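Local structure of coclaurine N-methyltransferase (Coptis japonica, 6GKV) at residues Ser93-Lys98 and Thr102-Ala107; Ile109-Leu114 and Ala344-Phe349. The protein catalyses the N-methylation of coclaurine and related tetrahydroisoquinolines in alkaloid biosynthesis, with S-adenosyl-L-methionine as the methyl donor. One frame throughout, in Å; residues are numbered along the deposited sequence.

Contact 1: Ser93-Lys98 and Thr102-Ala107; sequences SCCYFK and TTLDEA. With SAH (S-adenosyl-L-homocysteine), chain C.
Ala107 lies over the middle of the Phe97 ring, its CB 3.5 Å from the ring centroid and 9° off the ring normal, a CH-pi contact in which the methyl meets all six ring carbons almost evenly. The same CB touches Cys95 CB at 3.6 Å, and Leu104 CD1 reaches both Phe97 CZ and Cys95 SG more loosely. At the ring edge, near its plane, Thr102 O approaches Phe97 CD2 at 3.7 Å. Phe97 CG stands beside its own backbone N (chi1 -59°), which carries the ring across the first turn of helix 104-118. With an alanine in place of Phe97, the Ala107 methyl would probably lose its aromatic cover, and a gap would open beside Thr102 and Leu104.

Between the backbones, Tyr96 N donates to Ala107 O over 3.0 Å, nearly straight at 173° but from above the carbonyl plane. Further out, Thr103 and Glu106 close a capping box: Glu106 N donates to Thr103 OG1 at 3.1 Å, and Thr103 N returns a bond to Glu106 OE1, met on the anti side of the carboxylate. Helix 281-297 backs the loop, with Thr287 accepting from Cys95 N and His283 ND1 from Phe97 N, the His283 ring also stacking on Tyr96.

At the far end, Ser93 OG donates to S-adenosyl-L-homocysteine O at a doubtfully short 2.4 Å, so only the pairing, not its strength, can be read; Lys91 NZ also bonds this hydroxyl. The chemistry thus divides: apolar packing and one backbone bond fix the loop to the helix start, while its polar beginning, at Ser93, meets the ligand carboxylate.

Contact 2: Ile109-Leu114 and Ala344-Phe349; sequences IAMLDL and ASHVLF
Met111 and His346 approach from opposite directions, and the methionine methyl meets the imidazole edge: CE lies 3.4 Å from His346 CE1 and 3.7 Å from His346 NE2, in the plane of the ring. Bends at chi2 (-49°) and chi3 (-43°) fold the thioether so that CE, rather than the sulfur, leads toward the imidazole. The Met-aromatic pairing is accordingly edge-on, with Met111 SD 5.5 Å from the centroid of the His346 ring. Leu114 adds a looser apolar touch at this same edge, where its CD2 stands 4.4 Å from His346 CE1.

Polar interactions come from outside the two segments: His346 NE2 is hydrogen-bonded to Glu226 on strand 221-230 and ND1 to Arg118 at the end of helix 104-118, while Phe224 meets the ring edge-to-face. Together the two bonds fix the ring's rotation and satisfy its nitrogens in a buried setting; the neighbouring carboxylate and guanidinium would probably influence its ionisation in opposing senses.

Backbone bonds place strand 342-350 between strands 221-230 and 272-279. Helix 104-118 packs against this part of the mixed seven-stranded sheet, whose 3-2-1-4-5-7-6 order, with strand 342-350, the seventh, antiparallel to its neighbours, is the hallmark of the Rossmann-like class I methyltransferase fold.

Helix 104-118 joins the two contacts: its first turn receives the loop in contact 1, and the following turns face strand 342-350 in contact 2. The centres lie 12 Å apart, yet the contacts touch directly through Met111, whose CG packs 3.0 Å from Cys94 O and 3.3 Å from Tyr96 N, while Ala110 CB meets Tyr96 O at 3.6 Å. Met111 therefore bridges loop and sheet. Contact 1 reaches the S-adenosyl-L-homocysteine pocket through Ser93, whereas the Met111 side chain is about 9 Å from that ligand, nearest atom to nearest atom. Measured in the same way, the bound N-methylheliamine is about 11 Å from the Cys95 side chain and about 12 Å from that of His346.

Contact 1: Ser93-Lys98 and Thr102-Ala107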
loop_
_atom_site.group_PDB
_atom_site.type_symbol
_atom_site.label_atom_id
_atom_site.label_comp_id
_atom_site.label_asym_id
_atom_site.label_seq_id
_atom_site.Cartn_x
_atom_site.Cartn_y
_atom_site.Cartn_z
ATOM N N SER A 93 -11.388 17.409 -14.079
ATOM C CA SER A 93 -10.861 16.508 -13.067
ATOM C C SER A 93 -10.963 17.180 -11.678
ATOM O O SER A 93 -11.321 18.361 -11.569
ATOM C CB SER A 93 -9.406 16.152 -13.392
ATOM O OG SER A 93 -8.643 17.331 -13.656
ATOM N N CYS A 94 -10.630 16.443 -10.622
ATOM C CA CYS A 94 -10.895 16.899 -9.253
ATOM C C CYS A 94 -10.368 18.303 -8.906
ATOM O O CYS A 94 -9.221 18.634 -9.177
ATOM C CB CYS A 94 -10.314 15.888 -8.267
ATOM S SG CYS A 94 -10.821 16.180 -6.585
ATOM N N CYS A 95 -11.220 19.136 -8.327
ATOM C CA CYS A 95 -10.780 20.440 -7.850
ATOM C C CYS A 95 -10.647 20.432 -6.322
ATOM O O CYS A 95 -11.063 19.485 -5.658
ATOM C CB CYS A 95 -11.734 21.529 -8.291
ATOM S SG CYS A 95 -11.863 21.583 -10.059
ATOM N N TYR A 96 -10.043 21.480 -5.777
ATOM C CA TYR A 96 -9.708 21.489 -4.367
ATOM C C TYR A 96 -10.446 22.588 -3.615
ATOM O O TYR A 96 -10.202 23.777 -3.825
ATOM C CB TYR A 96 -8.199 21.638 -4.190
ATOM C CG TYR A 96 -7.732 21.255 -2.818
ATOM C CD1 TYR A 96 -7.591 22.214 -1.819
ATOM C CD2 TYR A 96 -7.445 19.937 -2.510
ATOM C CE1 TYR A 96 -7.173 21.872 -0.558
ATOM C CE2 TYR A 96 -7.018 19.581 -1.245
ATOM C CZ TYR A 96 -6.885 20.548 -0.272
ATOM O OH TYR A 96 -6.456 20.187 0.986
ATOM N N PHE A 97 -11.354 22.171 -2.743
ATOM C CA PHE A 97 -12.129 23.096 -1.932
ATOM C C PHE A 97 -11.607 23.061 -0.486
ATOM O O PHE A 97 -11.877 22.105 0.249
ATOM C CB PHE A 97 -13.626 22.737 -1.985
ATOM C CG PHE A 97 -14.225 22.755 -3.378
ATOM C CD1 PHE A 97 -14.025 21.693 -4.253
ATOM C CD2 PHE A 97 -15.013 23.813 -3.796
ATOM C CE1 PHE A 97 -14.573 21.691 -5.519
ATOM C CE2 PHE A 97 -15.574 23.823 -5.068
ATOM C CZ PHE A 97 -15.350 22.760 -5.936
ATOM N N LYS A 98 -10.850 24.091 -0.091
ATOM C CA LYS A 98 -10.358 24.188 1.283
ATOM C C LYS A 98 -11.449 24.696 2.231
ATOM O O LYS A 98 -11.617 24.162 3.327
ATOM C CB LYS A 98 -9.106 25.079 1.371
ATOM C CG LYS A 98 -7.847 24.264 1.703
ATOM C CD LYS A 98 -6.563 25.077 1.935
ATOM C CE LYS A 98 -5.342 24.138 1.978
ATOM N NZ LYS A 98 -4.274 24.491 0.996
ATOM N N THR A 102 -15.511 28.197 -0.944
ATOM C CA THR A 102 -14.642 28.124 -2.105
ATOM C C THR A 102 -15.497 28.021 -3.354
ATOM O O THR A 102 -16.392 27.173 -3.428
ATOM C CB THR A 102 -13.690 26.921 -2.033
ATOM O OG1 THR A 102 -12.904 27.015 -0.845
ATOM C CG2 THR A 102 -12.761 26.900 -3.236
ATOM N N THR A 103 -15.237 28.896 -4.324
ATOM C CA THR A 103 -15.908 28.826 -5.621
ATOM C C THR A 103 -15.289 27.727 -6.499
ATOM O O THR A 103 -14.243 27.172 -6.165
ATOM C CB THR A 103 -15.840 30.171 -6.362
ATOM O OG1 THR A 103 -14.491 30.438 -6.766
ATOM C CG2 THR A 103 -16.329 31.304 -5.461
ATOM N N LEU A 104 -15.944 27.394 -7.604
ATOM C CA LEU A 104 -15.403 26.378 -8.499
ATOM C C LEU A 104 -14.110 26.884 -9.119
ATOM O O LEU A 104 -13.134 26.135 -9.250
ATOM C CB LEU A 104 -16.410 26.007 -9.597
ATOM C CG LEU A 104 -15.892 25.076 -10.707
ATOM C CD1 LEU A 104 -15.501 23.710 -10.168
ATOM C CD2 LEU A 104 -16.911 24.936 -11.848
ATOM N N ASP A 105 -14.111 28.158 -9.501
ATOM C CA ASP A 105 -12.954 28.757 -10.146
ATOM C C ASP A 105 -11.760 28.698 -9.220
ATOM O O ASP A 105 -10.703 28.204 -9.596
ATOM C CB ASP A 105 -13.229 30.204 -10.545
ATOM C CG ASP A 105 -13.859 30.325 -11.920
ATOM O OD1 ASP A 105 -14.581 29.397 -12.349
ATOM O OD2 ASP A 105 -13.613 31.362 -12.571
ATOM N N GLU A 106 -11.957 29.200 -8.005
ATOM C CA GLU A 106 -10.971 29.122 -6.941
ATOM C C GLU A 106 -10.451 27.705 -6.755
ATOM O O GLU A 106 -9.259 27.494 -6.496
ATOM C CB GLU A 106 -11.575 29.612 -5.617
ATOM C CG GLU A 106 -11.454 31.113 -5.366
ATOM C CD GLU A 106 -12.106 31.560 -4.058
ATOM O OE1 GLU A 106 -12.942 30.810 -3.494
ATOM O OE2 GLU A 106 -11.787 32.681 -3.608
ATOM N N ALA A 107 -11.356 26.737 -6.872
ATOM C CA ALA A 107 -11.018 25.361 -6.539
ATOM C C ALA A 107 -10.150 24.746 -7.616
ATOM O O ALA A 107 -9.233 23.984 -7.300
ATOM C CB ALA A 107 -12.269 24.537 -6.325
HETATM N N SAH C . -6.103 15.668 -17.530
HETATM C CA SAH C . -7.249 16.476 -17.920
HETATM C CB SAH C . -8.424 15.596 -18.323
HETATM C CG SAH C . -8.555 14.273 -17.574
HETATM S SD SAH C . -9.844 13.230 -18.312
HETATM C C SAH C . -7.684 17.414 -16.805
HETATM O O SAH C . -7.271 17.195 -15.666
HETATM O OXT SAH C . -8.441 18.378 -17.017
HETATM C "C5'" SAH C . -8.654 12.119 -19.113
HETATM C "C4'" SAH C . -7.835 12.764 -20.237
HETATM O "O4'" SAH C . -6.971 11.808 -20.832
HETATM C "C3'" SAH C . -8.705 13.318 -21.358
HETATM O "O3'" SAH C . -8.120 14.500 -21.841
HETATM C "C2'" SAH C . -8.623 12.297 -22.465
HETATM O "O2'" SAH C . -8.721 12.961 -23.702
HETATM C "C1'" SAH C . -7.243 11.690 -22.223
HETATM N N9 SAH C . -7.131 10.285 -22.676
HETATM C C8 SAH C . -7.946 9.216 -22.370
HETATM N N7 SAH C . -7.469 8.115 -23.006
HETATM C C5 SAH C . -6.361 8.466 -23.717
HETATM C C6 SAH C . -5.490 7.752 -24.549
HETATM N N6 SAH C . -5.666 6.448 -24.777
HETATM N N1 SAH C . -4.432 8.413 -25.145
HETATM C C2 SAH C . -4.244 9.767 -24.926
HETATM N N3 SAH C . -5.105 10.465 -24.104
HETATM C C4 SAH C . -6.146 9.825 -23.515
#

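Contact 2: Ile109-Leu114 and Ala344-Phe349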
loop_
_atom_site.group_PDB
_atom_site.type_symbol
_atom_site.label_atom_id
_atom_site.label_comp_id
_atom_site.label_asym_id
_atom_site.label_seq_id
_atom_site.Cartn_x
_atom_site.Cartn_y
_atom_site.Cartn_z
ATOM N N ILE A 109 -8.072 26.428 -9.509
ATOM C CA ILE A 109 -6.793 27.079 -9.209
ATOM C C ILE A 109 -6.021 26.415 -8.062
ATOM O O ILE A 109 -4.822 26.171 -8.175
ATOM C CB ILE A 109 -7.013 28.568 -8.864
ATOM C CG1 ILE A 109 -7.683 29.304 -10.039
ATOM C CG2 ILE A 109 -5.699 29.234 -8.475
ATOM C CD1 ILE A 109 -6.889 29.276 -11.345
ATOM N N ALA A 110 -6.713 26.111 -6.970
ATOM C CA ALA A 110 -6.078 25.499 -5.807
ATOM C C ALA A 110 -5.491 24.114 -6.097
ATOM O O ALA A 110 -4.388 23.806 -5.620
ATOM C CB ALA A 110 -7.058 25.421 -4.660
ATOM N N MET A 111 -6.208 23.276 -6.850
ATOM C CA MET A 111 -5.651 21.976 -7.257
ATOM C C MET A 111 -4.431 22.153 -8.175
ATOM O O MET A 111 -3.446 21.434 -8.040
ATOM C CB MET A 111 -6.674 21.109 -7.998
ATOM C CG MET A 111 -7.435 20.076 -7.222
ATOM S SD MET A 111 -6.661 18.902 -6.105
ATOM C CE MET A 111 -5.305 18.423 -7.003
ATOM N N LEU A 112 -4.526 23.086 -9.120
ATOM C CA LEU A 112 -3.474 23.297 -10.101
ATOM C C LEU A 112 -2.190 23.733 -9.397
ATOM O O LEU A 112 -1.103 23.217 -9.684
ATOM C CB LEU A 112 -3.921 24.326 -11.148
ATOM C CG LEU A 112 -4.956 23.749 -12.129
ATOM C CD1 LEU A 112 -5.478 24.778 -13.135
ATOM C CD2 LEU A 112 -4.391 22.518 -12.849
ATOM N N ASP A 113 -2.336 24.669 -8.459
ATOM C CA ASP A 113 -1.238 25.082 -7.593
ATOM C C ASP A 113 -0.651 23.902 -6.829
ATOM O O ASP A 113 0.567 23.725 -6.776
ATOM C CB ASP A 113 -1.710 26.151 -6.610
ATOM C CG ASP A 113 -1.710 27.536 -7.221
ATOM O OD1 ASP A 113 -1.185 27.682 -8.345
ATOM O OD2 ASP A 113 -2.216 28.479 -6.575
ATOM N N LEU A 114 -1.528 23.088 -6.248
ATOM C CA LEU A 114 -1.092 21.931 -5.474
ATOM C C LEU A 114 -0.291 20.924 -6.322
ATOM O O LEU A 114 0.633 20.287 -5.825
ATOM C CB LEU A 114 -2.308 21.257 -4.823
ATOM C CG LEU A 114 -2.030 20.080 -3.891
ATOM C CD1 LEU A 114 -0.962 20.408 -2.833
ATOM C CD2 LEU A 114 -3.324 19.573 -3.246
ATOM N N ALA A 344 -9.278 10.680 -3.918
ATOM C CA ALA A 344 -8.175 10.978 -4.818
ATOM C C ALA A 344 -6.806 10.686 -4.202
ATOM O O ALA A 344 -6.527 11.015 -3.046
ATOM C CB ALA A 344 -8.246 12.427 -5.260
ATOM N N SER A 345 -5.955 10.061 -5.006
ATOM C CA SER A 345 -4.589 9.700 -4.625
ATOM C C SER A 345 -3.549 10.433 -5.451
ATOM O O SER A 345 -3.628 10.459 -6.692
ATOM C CB SER A 345 -4.398 8.192 -4.780
ATOM O OG SER A 345 -3.050 7.803 -4.572
ATOM N N HIS A 346 -2.567 11.019 -4.772
ATOM C CA HIS A 346 -1.401 11.623 -5.430
ATOM C C HIS A 346 -0.102 10.849 -5.169
ATOM O O HIS A 346 0.309 10.655 -4.014
ATOM C CB HIS A 346 -1.212 13.073 -4.980
ATOM C CG HIS A 346 -2.276 14.007 -5.479
ATOM N ND1 HIS A 346 -2.366 15.319 -5.073
ATOM C CD2 HIS A 346 -3.286 13.813 -6.356
ATOM C CE1 HIS A 346 -3.392 15.898 -5.673
ATOM N NE2 HIS A 346 -3.959 15.010 -6.466
ATOM N N VAL A 347 0.558 10.442 -6.249
ATOM C CA VAL A 347 1.827 9.747 -6.148
ATOM C C VAL A 347 2.952 10.487 -6.871
ATOM O O VAL A 347 2.813 10.866 -8.044
ATOM C CB VAL A 347 1.739 8.324 -6.711
ATOM C CG1 VAL A 347 2.971 7.541 -6.302
ATOM C CG2 VAL A 347 0.471 7.623 -6.216
ATOM N N LEU A 348 4.076 10.681 -6.169
ATOM C CA LEU A 348 5.252 11.276 -6.794
ATOM C C LEU A 348 6.299 10.186 -7.021
ATOM O O LEU A 348 6.665 9.466 -6.094
ATOM C CB LEU A 348 5.814 12.427 -5.944
ATOM C CG LEU A 348 6.978 13.233 -6.549
ATOM C CD1 LEU A 348 6.579 13.925 -7.848
ATOM C CD2 LEU A 348 7.553 14.246 -5.553
ATOM N N PHE A 349 6.735 10.039 -8.263
ATOM C CA PHE A 349 7.724 9.027 -8.640
ATOM C C PHE A 349 9.020 9.675 -9.125
ATOM O O PHE A 349 8.977 10.713 -9.788
ATOM C CB PHE A 349 7.233 8.134 -9.784
ATOM C CG PHE A 349 5.990 7.337 -9.496
ATOM C CD1 PHE A 349 6.071 6.094 -8.890
ATOM C CD2 PHE A 349 4.738 7.798 -9.929
ATOM C CE1 PHE A 349 4.922 5.334 -8.671
ATOM C CE2 PHE A 349 3.577 7.046 -9.733
ATOM C CZ PHE A 349 3.667 5.808 -9.109
#